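Local coordinates for isochorismatase family protein family (Burkholderia thailandensis, PDB 3TXY), which is of unknown function but belongs to the isochorismatase-like cysteine hydrolase family and is probably a hydrolase, at residues Gln169-Ala172 / Leu173-Phe177. Numbering follows the deposited sequence.
Sequences QTFA and LTQIF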
ATOM      1  N   GLN A 169       0.926  15.388  -2.546  1.00 12.84           N
ATOM      2  CA  GLN A 169       0.301  15.569  -1.238  1.00 12.49           C
ATOM      3  C   GLN A 169      -1.205  15.558  -1.376  1.00 12.56           C
ATOM      4  O   GLN A 169      -1.899  14.816  -0.684  1.00 12.15           O
ATOM      5  CB  GLN A 169       0.735  16.876  -0.610  1.00 12.82           C
ATOM      6  CG  GLN A 169       0.135  17.119   0.778  1.00 12.78           C
ATOM      7  CD  GLN A 169       0.912  16.438   1.896  1.00 12.51           C
ATOM      8  OE1 GLN A 169       1.737  15.559   1.644  1.00 12.24           O
ATOM      9  NE2 GLN A 169       0.677  16.884   3.143  1.00 12.55           N
ATOM     10  N   THR A 170      -1.705  16.387  -2.281  1.00 12.99           N
ATOM     11  CA  THR A 170      -3.135  16.506  -2.479  1.00 13.32           C
ATOM     12  C   THR A 170      -3.771  15.205  -2.924  1.00 13.29           C
ATOM     13  O   THR A 170      -4.833  14.849  -2.427  1.00 13.36           O
ATOM     14  CB  THR A 170      -3.476  17.653  -3.453  1.00 13.92           C
ATOM     15  OG1 THR A 170      -3.090  18.881  -2.822  1.00 14.06           O
ATOM     16  CG2 THR A 170      -4.994  17.680  -3.756  1.00 14.33           C
ATOM     17  N   PHE A 171      -3.122  14.497  -3.842  1.00 13.29           N
ATOM     18  CA  PHE A 171      -3.641  13.213  -4.290  1.00 13.41           C
ATOM     19  C   PHE A 171      -3.821  12.239  -3.122  1.00 13.02           C
ATOM     20  O   PHE A 171      -4.873  11.661  -2.964  1.00 13.09           O
ATOM     21  CB  PHE A 171      -2.745  12.577  -5.348  1.00 13.59           C
ATOM     22  CG  PHE A 171      -3.356  11.367  -5.949  1.00 13.98           C
ATOM     23  CD1 PHE A 171      -3.117  10.109  -5.414  1.00 13.79           C
ATOM     24  CD2 PHE A 171      -4.244  11.492  -7.008  1.00 14.61           C
ATOM     25  CE1 PHE A 171      -3.729   8.996  -5.963  1.00 14.12           C
ATOM     26  CE2 PHE A 171      -4.852  10.377  -7.562  1.00 15.14           C
ATOM     27  CZ  PHE A 171      -4.595   9.131  -7.030  1.00 14.61           C
ATOM     28  N   ALA A 172      -2.784  12.060  -2.304  1.00 12.58           N
ATOM     29  CA  ALA A 172      -2.882  11.151  -1.159  1.00 12.21           C
ATOM     30  C   ALA A 172      -3.965  11.624  -0.181  1.00 12.34           C
ATOM     31  O   ALA A 172      -4.797  10.847   0.254  1.00 12.27           O
ATOM     32  CB  ALA A 172      -1.530  11.047  -0.439  1.00 11.52           C
ATOM     33  N   LEU A 173      -3.964  12.912   0.165  1.00 12.77           N
ATOM     34  CA  LEU A 173      -4.868  13.405   1.203  1.00 13.05           C
ATOM     35  C   LEU A 173      -6.327  13.449   0.786  1.00 13.50           C
ATOM     36  O   LEU A 173      -7.212  13.356   1.635  1.00 13.27           O
ATOM     37  CB  LEU A 173      -4.442  14.799   1.698  1.00 13.59           C
ATOM     38  CG  LEU A 173      -3.126  14.930   2.465  1.00 13.68           C
ATOM     39  CD1 LEU A 173      -2.978  16.359   2.983  1.00 14.48           C
ATOM     40  CD2 LEU A 173      -3.012  13.936   3.607  1.00 13.87           C
ATOM     41  N   THR A 174      -6.582  13.601  -0.511  1.00 14.00           N
ATOM     42  CA  THR A 174      -7.947  13.733  -1.006  1.00 14.67           C
ATOM     43  C   THR A 174      -8.467  12.481  -1.735  1.00 14.78           C
ATOM     44  O   THR A 174      -9.683  12.199  -1.672  1.00 15.18           O
ATOM     45  CB  THR A 174      -8.096  14.970  -1.914  1.00 15.23           C
ATOM     46  OG1 THR A 174      -7.365  14.773  -3.143  1.00 15.39           O
ATOM     47  CG2 THR A 174      -7.590  16.217  -1.194  1.00 15.28           C
ATOM     48  N   GLN A 175      -7.580  11.725  -2.384  1.00 14.61           N
ATOM     49  CA  GLN A 175      -8.020  10.599  -3.226  1.00 15.00           C
ATOM     50  C   GLN A 175      -7.843   9.217  -2.569  1.00 13.87           C
ATOM     51  O   GLN A 175      -8.549   8.287  -2.937  1.00 13.82           O
ATOM     52  CB  GLN A 175      -7.314  10.600  -4.590  1.00 16.20           C
ATOM     53  CG  GLN A 175      -7.483  11.869  -5.409  1.00 17.45           C
ATOM     54  CD  GLN A 175      -8.910  12.138  -5.821  1.00 18.97           C
ATOM     55  OE1 GLN A 175      -9.601  11.260  -6.358  1.00 20.43           O
ATOM     56  NE2 GLN A 175      -9.363  13.368  -5.596  1.00 20.21           N
ATOM     57  N   ILE A 176      -6.909   9.091  -1.628  1.00 12.53           N
ATOM     58  CA  ILE A 176      -6.605   7.805  -1.008  1.00 11.76           C
ATOM     59  C   ILE A 176      -6.950   7.757   0.459  1.00 11.18           C
ATOM     60  O   ILE A 176      -7.702   6.923   0.873  1.00 11.19           O
ATOM     61  CB  ILE A 176      -5.111   7.411  -1.134  1.00 11.21           C
ATOM     62  CG1 ILE A 176      -4.644   7.465  -2.594  1.00 11.44           C
ATOM     63  CG2 ILE A 176      -4.901   6.014  -0.549  1.00 10.85           C
ATOM     64  CD1 ILE A 176      -5.379   6.522  -3.533  1.00 11.84           C
ATOM     65  N   PHE A 177      -6.358   8.631   1.259  1.00 10.94           N
ATOM     66  CA  PHE A 177      -6.485   8.523   2.703  1.00 10.77           C
ATOM     67  C   PHE A 177      -7.930   8.600   3.224  1.00 10.98           C
ATOM     68  O   PHE A 177      -8.264   7.881   4.162  1.00 10.68           O
ATOM     69  CB  PHE A 177      -5.614   9.551   3.400  1.00 10.79           C
ATOM     70  CG  PHE A 177      -4.132   9.336   3.214  1.00 10.68           C
ATOM     71  CD1 PHE A 177      -3.609   8.108   2.812  1.00 10.60           C
ATOM     72  CD2 PHE A 177      -3.255  10.365   3.510  1.00 10.74           C
ATOM     73  CE1 PHE A 177      -2.239   7.942   2.674  1.00 10.69           C
ATOM     74  CE2 PHE A 177      -1.897  10.202   3.370  1.00 10.79           C
ATOM     75  CZ  PHE A 177      -1.381   8.992   2.959  1.00 10.78           C
TER
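Helix 166-180, the crossover helix between the parallel strands 153-162 and 182-184, widens in its middle, and Ala-172 and Phe-177 mark the place. Up to there the bonds are alpha-helical: Leu-173 N gives to Gln-169 O at 2.9 Å, and Gln-175 N to Phe-171 O. At the next carbonyl the turn takes in one more residue. Phe-177 N reaches Ala-172 O at 2.9 Å in an almost straight bond (175°), while Ile-176 N makes only a weak one to the same oxygen, a pi-type turn. The Phe-177 ring then lies with one face over Ala-172 CB, 4.2 Å from its centroid and offset toward the rim, on the inner side where Val-156 and Val-183 also touch the Phe-177 side chain.

The exposed face carries two threonines. Thr-170 O is gripped twice by Thr-174, by N from one face of the carbonyl plane and by OG1 from the other, the hydroxyl at 2.6 Å. With chi1 of Thr-174 at 68°, OG1 stands between its own backbone N and carbonyl carbon, facing Thr-170 O.

On the flank facing the second subunit, Phe-171 has CG anti to its N (chi1 -172°), which carries the ring along the helix toward the next turn. Gln-175 CB sits over the ring centre, 3.9 Å from the centroid in a CH-pi contact, and Ile-176 CG1 comes in obliquely, 3.8 Å from Phe-171 CE1. Phe-171 also stacks on Phe-171 of the second subunit. A pi-bulged crossover helix thus packs on its own sheet and on its dimer partner, within the three-layer alpha/beta/alpha fold of isochorismatase-like hydrolases.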